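Local coordinates for acyl-CoA Binding Protein (Moniliophthora perniciosa, PDB 3FP5) that probably binds long-chain fatty acyl-CoA esters in a small, all-helical fold and so takes part in fatty acid metabolism, at residues A[44-49]-A[67-72]; A[48-53]-A[60-65]. All blocks are in the same frame, centred on the assembly; numbering follows the deposited sequence.

Contact 1: residues A[44-49]-A[67-72]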
loop_
_atom_site.group_PDB
_atom_site.type_symbol
_atom_site.label_atom_id
_atom_site.label_comp_id
_atom_site.label_asym_id
_atom_site.label_seq_id
_atom_site.Cartn_x
_atom_site.Cartn_y
_atom_site.Cartn_z
ATOM N N GLY A 44 -4.355 11.103 5.771
ATOM C CA GLY A 44 -3.335 11.687 6.613
ATOM C C GLY A 44 -3.318 10.993 7.959
ATOM O O GLY A 44 -3.653 9.810 8.052
ATOM N N ASP A 45 -2.954 11.724 9.011
ATOM C CA ASP A 45 -2.851 11.139 10.348
ATOM C C ASP A 45 -4.157 10.483 10.792
ATOM O O ASP A 45 -5.250 10.990 10.519
ATOM C CB ASP A 45 -2.446 12.206 11.375
ATOM C CG ASP A 45 -0.967 12.578 11.300
ATOM O OD1 ASP A 45 -0.167 11.795 10.759
ATOM O OD2 ASP A 45 -0.589 13.657 11.806
ATOM N N VAL A 46 -4.031 9.365 11.501
ATOM C CA VAL A 46 -5.185 8.628 11.993
ATOM C C VAL A 46 -6.155 9.568 12.712
ATOM O O VAL A 46 -5.751 10.359 13.569
ATOM C CB VAL A 46 -4.741 7.458 12.906
ATOM C CG1 VAL A 46 -3.961 7.964 14.110
ATOM C CG2 VAL A 46 -5.931 6.603 13.305
ATOM N N ASN A 47 -7.436 9.470 12.361
ATOM C CA ASN A 47 -8.437 10.446 12.787
ATOM C C ASN A 47 -9.634 9.829 13.524
ATOM O O ASN A 47 -10.669 10.487 13.709
ATOM C CB ASN A 47 -8.928 11.225 11.565
ATOM C CG ASN A 47 -9.601 10.325 10.538
ATOM O OD1 ASN A 47 -9.684 9.112 10.726
ATOM N ND2 ASN A 47 -10.104 10.921 9.463
ATOM N N ILE A 48 -9.484 8.575 13.947
ATOM C CA ILE A 48 -10.520 7.876 14.709
ATOM C C ILE A 48 -9.894 7.151 15.886
ATOM O O ILE A 48 -8.685 6.923 15.904
ATOM C CB ILE A 48 -11.238 6.825 13.845
ATOM C CG1 ILE A 48 -10.220 5.828 13.281
ATOM C CG2 ILE A 48 -12.024 7.500 12.727
ATOM C CD1 ILE A 48 -10.855 4.647 12.552
ATOM N N SER A 49 -10.716 6.792 16.870
ATOM C CA SER A 49 -10.238 6.016 18.010
ATOM C C SER A 49 -10.063 4.553 17.616
ATOM O O SER A 49 -10.658 4.085 16.645
ATOM C CB SER A 49 -11.194 6.138 19.203
ATOM O OG SER A 49 -11.049 7.394 19.845
ATOM N N SER A 67 0.781 3.677 13.560
ATOM C CA SER A 67 2.241 3.541 13.581
ATOM C C SER A 67 2.976 4.452 12.588
ATOM O O SER A 67 4.191 4.642 12.698
ATOM C CB SER A 67 2.660 2.080 13.386
ATOM O OG SER A 67 2.574 1.683 12.028
ATOM N N VAL A 68 2.251 5.010 11.624
ATOM C CA VAL A 68 2.869 5.928 10.670
ATOM C C VAL A 68 2.398 7.371 10.843
ATOM O O VAL A 68 2.586 8.213 9.960
ATOM C CB VAL A 68 2.733 5.453 9.203
ATOM C CG1 VAL A 68 3.470 4.144 9.020
ATOM C CG2 VAL A 68 1.258 5.314 8.786
ATOM N N GLU A 69 1.793 7.659 11.995
ATOM C CA GLU A 69 1.401 9.026 12.308
ATOM C C GLU A 69 2.621 9.939 12.173
ATOM O O GLU A 69 3.718 9.585 12.595
ATOM C CB GLU A 69 0.826 9.085 13.729
ATOM C CG GLU A 69 0.230 10.420 14.100
ATOM C CD GLU A 69 -0.455 10.397 15.460
ATOM O OE1 GLU A 69 -0.240 9.442 16.232
ATOM O OE2 GLU A 69 -1.203 11.348 15.752
ATOM N N GLY A 70 2.432 11.100 11.560
ATOM C CA GLY A 70 3.513 12.055 11.398
ATOM C C GLY A 70 4.196 11.962 10.042
ATOM O O GLY A 70 4.998 12.827 9.683
ATOM N N THR A 71 3.885 10.914 9.285
ATOM C CA THR A 71 4.484 10.737 7.961
ATOM C C THR A 71 3.789 11.618 6.933
ATOM O O THR A 71 2.563 11.725 6.915
ATOM C CB THR A 71 4.381 9.261 7.515
ATOM O OG1 THR A 71 5.169 8.447 8.384
ATOM C CG2 THR A 71 4.883 9.082 6.078
ATOM N N SER A 72 4.573 12.265 6.076
ATOM C CA SER A 72 4.015 13.152 5.059
ATOM C C SER A 72 3.301 12.340 3.988
ATOM O O SER A 72 3.604 11.165 3.800
ATOM C CB SER A 72 5.124 13.966 4.404
ATOM O OG SER A 72 5.997 13.136 3.647
HETATM O O HOH W 1 -3.487 11.681 14.607
#
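Asp45 reaches across to the turn at Glu69 and Gly70 and takes the backbone N-H of Gly70 on its carboxylate. The Gly70 N to Asp45 OD1 bond is 2.8 Å long and almost straight, 173° at the hydrogen. It meets the oxygen on the syn side, 30° out of the carboxylate plane. OD1 also lies against the base of Glu69, 3.5 Å from Glu69 CA. The two acidic side chains cross at about a right angle, with their carboxylates turned steeply against each other and Asp45 OD2 still 4.6 Å from Glu69 OE2. Glu69 has CG anti to its backbone N (chi1 -173°) and an extended chain beyond, which carries the carboxylate alongside Val46 CG1. There a water donates to both Val46 O, at 2.8 Å, and Glu69 OE2, at 2.6 Å. Lys66 forms a salt bridge with Glu69 OE1, which is likely to ease the repulsion between the two acids.

Behind this shell, residues 68-71 form a type II beta turn closed by Thr71 N to Val68 O, and its positive-phi position is Gly70, the donor to Asp45. Asp45 OD1 has a second partner in Gln40 NE2, which also bonds Thr71 O. The contact thus ties the loop after helix 28-42 to the connection between helices 56-66 and 73-91, where Ser72 N-caps the latter.

Contact 2: residues A[48-53]-A[60-65]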
loop_
_atom_site.group_PDB
_atom_site.type_symbol
_atom_site.label_atom_id
_atom_site.label_comp_id
_atom_site.label_asym_id
_atom_site.label_seq_id
_atom_site.Cartn_x
_atom_site.Cartn_y
_atom_site.Cartn_z
ATOM N N ILE A 48 -9.484 8.575 13.947
ATOM C CA ILE A 48 -10.520 7.876 14.709
ATOM C C ILE A 48 -9.894 7.151 15.886
ATOM O O ILE A 48 -8.685 6.923 15.904
ATOM C CB ILE A 48 -11.238 6.825 13.845
ATOM C CG1 ILE A 48 -10.220 5.828 13.281
ATOM C CG2 ILE A 48 -12.024 7.500 12.727
ATOM C CD1 ILE A 48 -10.855 4.647 12.552
ATOM N N SER A 49 -10.716 6.792 16.870
ATOM C CA SER A 49 -10.238 6.016 18.010
ATOM C C SER A 49 -10.063 4.553 17.616
ATOM O O SER A 49 -10.658 4.085 16.645
ATOM C CB SER A 49 -11.194 6.138 19.203
ATOM O OG SER A 49 -11.049 7.394 19.845
ATOM N N ARG A 50 -9.235 3.837 18.366
ATOM C CA ARG A 50 -8.984 2.432 18.077
ATOM C C ARG A 50 -10.273 1.644 18.246
ATOM O O ARG A 50 -11.011 1.858 19.209
ATOM C CB ARG A 50 -7.914 1.889 19.016
ATOM C CG ARG A 50 -7.448 0.478 18.700
ATOM C CD ARG A 50 -6.251 0.144 19.568
ATOM N NE ARG A 50 -5.526 -1.051 19.137
ATOM C CZ ARG A 50 -5.601 -2.233 19.743
ATOM N NH1 ARG A 50 -6.392 -2.392 20.800
ATOM N NH2 ARG A 50 -4.890 -3.258 19.294
ATOM N N PRO A 51 -10.555 0.733 17.306
ATOM C CA PRO A 51 -11.736 -0.124 17.446
ATOM C C PRO A 51 -11.646 -0.989 18.697
ATOM O O PRO A 51 -10.570 -1.103 19.295
ATOM C CB PRO A 51 -11.666 -1.019 16.201
ATOM C CG PRO A 51 -10.875 -0.249 15.223
ATOM C CD PRO A 51 -9.892 0.559 16.001
ATOM N N GLY A 52 -12.767 -1.602 19.068
ATOM C CA GLY A 52 -12.829 -2.474 20.227
ATOM C C GLY A 52 -11.928 -3.691 20.111
ATOM O O GLY A 52 -11.490 -4.060 19.013
ATOM N N LEU A 53 -11.656 -4.319 21.250
ATOM C CA LEU A 53 -10.711 -5.435 21.313
ATOM C C LEU A 53 -11.130 -6.626 20.448
ATOM O O LEU A 53 -10.291 -7.394 19.977
ATOM C CB LEU A 53 -10.539 -5.889 22.763
ATOM C CG LEU A 53 -9.926 -4.837 23.696
ATOM C CD1 LEU A 53 -9.874 -5.354 25.132
ATOM C CD2 LEU A 53 -8.543 -4.435 23.204
ATOM N N ALA A 60 -6.205 -4.208 14.006
ATOM C CA ALA A 60 -4.920 -4.452 13.354
ATOM C C ALA A 60 -4.644 -3.346 12.331
ATOM O O ALA A 60 -3.543 -2.792 12.268
ATOM C CB ALA A 60 -4.909 -5.814 12.682
ATOM N N LYS A 61 -5.660 -3.014 11.546
ATOM C CA LYS A 61 -5.558 -1.914 10.597
ATOM C C LYS A 61 -5.273 -0.594 11.304
ATOM O O LYS A 61 -4.418 0.185 10.865
ATOM C CB LYS A 61 -6.848 -1.793 9.785
ATOM C CG LYS A 61 -7.040 -2.876 8.743
ATOM C CD LYS A 61 -8.443 -2.768 8.143
ATOM C CE LYS A 61 -8.557 -3.539 6.843
ATOM N NZ LYS A 61 -9.829 -3.223 6.135
ATOM N N TRP A 62 -5.989 -0.338 12.395
ATOM C CA TRP A 62 -5.815 0.919 13.118
ATOM C C TRP A 62 -4.386 1.037 13.651
ATOM O O TRP A 62 -3.724 2.077 13.497
ATOM C CB TRP A 62 -6.824 1.015 14.262
ATOM C CG TRP A 62 -6.845 2.359 14.923
ATOM C CD1 TRP A 62 -7.658 3.406 14.617
ATOM C CD2 TRP A 62 -5.992 2.805 15.982
ATOM N NE1 TRP A 62 -7.378 4.479 15.433
ATOM C CE2 TRP A 62 -6.358 4.133 16.280
ATOM C CE3 TRP A 62 -4.962 2.208 16.712
ATOM C CZ2 TRP A 62 -5.731 4.875 17.281
ATOM C CZ3 TRP A 62 -4.337 2.949 17.710
ATOM C CH2 TRP A 62 -4.727 4.261 17.984
ATOM N N ASP A 63 -3.913 -0.029 14.289
ATOM C CA ASP A 63 -2.550 -0.039 14.826
ATOM C C ASP A 63 -1.517 0.296 13.743
ATOM O O ASP A 63 -0.603 1.092 13.979
ATOM C CB ASP A 63 -2.238 -1.402 15.447
ATOM C CG ASP A 63 -2.963 -1.614 16.764
ATOM O OD1 ASP A 63 -3.479 -0.626 17.324
ATOM O OD2 ASP A 63 -3.026 -2.773 17.228
ATOM N N ALA A 64 -1.673 -0.302 12.568
ATOM C CA ALA A 64 -0.752 -0.034 11.455
ATOM C C ALA A 64 -0.777 1.437 11.057
ATOM O O ALA A 64 0.268 2.084 10.958
ATOM C CB ALA A 64 -1.078 -0.912 10.256
ATOM N N TRP A 65 -1.979 1.962 10.841
ATOM C CA TRP A 65 -2.159 3.370 10.518
ATOM C C TRP A 65 -1.561 4.284 11.599
ATOM O O TRP A 65 -0.816 5.220 11.287
ATOM C CB TRP A 65 -3.649 3.666 10.295
ATOM C CG TRP A 65 -3.933 5.017 9.729
ATOM C CD1 TRP A 65 -3.031 5.904 9.214
ATOM C CD2 TRP A 65 -5.217 5.633 9.601
ATOM N NE1 TRP A 65 -3.679 7.041 8.778
ATOM C CE2 TRP A 65 -5.022 6.900 9.007
ATOM C CE3 TRP A 65 -6.514 5.241 9.934
ATOM C CZ2 TRP A 65 -6.079 7.771 8.735
ATOM C CZ3 TRP A 65 -7.563 6.112 9.664
ATOM C CH2 TRP A 65 -7.338 7.359 9.075
#
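Trp62 and Ile48 meet through a hydrogen bond from the indole N-H to the backbone carbonyl: Trp62 NE1 to Ile48 O is 2.8 Å, with 163° at the hydrogen. The oxygen lies in the indole plane, whereas the donor stands above the carbonyl plane, 50° out of it.

Packing on the same ring is close. Arg50 CA sits over one face, 3.5 Å from the centroid of the five-membered ring of Trp62 and nearly on its normal, a CH-pi contact. Arg50 CG, anti to its backbone N (chi1 -173°), carries the chain on past the benzo part, CG lying 3.6 Å from Trp62 CE3. Pro51 CD presses on Trp62 CB, and Ile48 CG1 meets Trp62 CD1 at 3.8 Å.

In this all-helical acyl-CoA-binding fold, the segment 48-53, extended as far as Gly52, runs beside helix 56-66, the helix it leads into, and Trp62 points from that helix at the passing backbone. An alanine in place of Trp62 would probably leave Ile48 O without its indole donor and open a gap beneath Arg50 and Pro51.

One residue further along the helix, Arg50 and Asp63 form a salt bridge. Arg50 grips the carboxylate side-on, NE to Asp63 OD1 and NH2 to Asp63 OD2, both 2.8 Å. Guanidinium and carboxylate are nearly coplanar, and the paired hydrogen bonds fix the rotation of both groups.

Both contacts lie at the surface, their centres about 11 Å apart, and both start from the long connection between helices 28-42 and 56-66. Contact 1 joins it to another loop through a carboxylate-to-backbone bond and a water bridge, with little apolar packing. Contact 2 lays it on helix 56-66 and buries about twice the area, 325 against 165 Å², mixing an indole hydrogen bond and CH-pi packing with a salt bridge. Val46 and the buried Trp65 connect them: Val46 packs on both tryptophans, and Trp65 NE1 probably bonds Gly44 O. Loop 67-72 holds the connection near Asp45, while helix 56-66 meets it from Gly44 through Pro51.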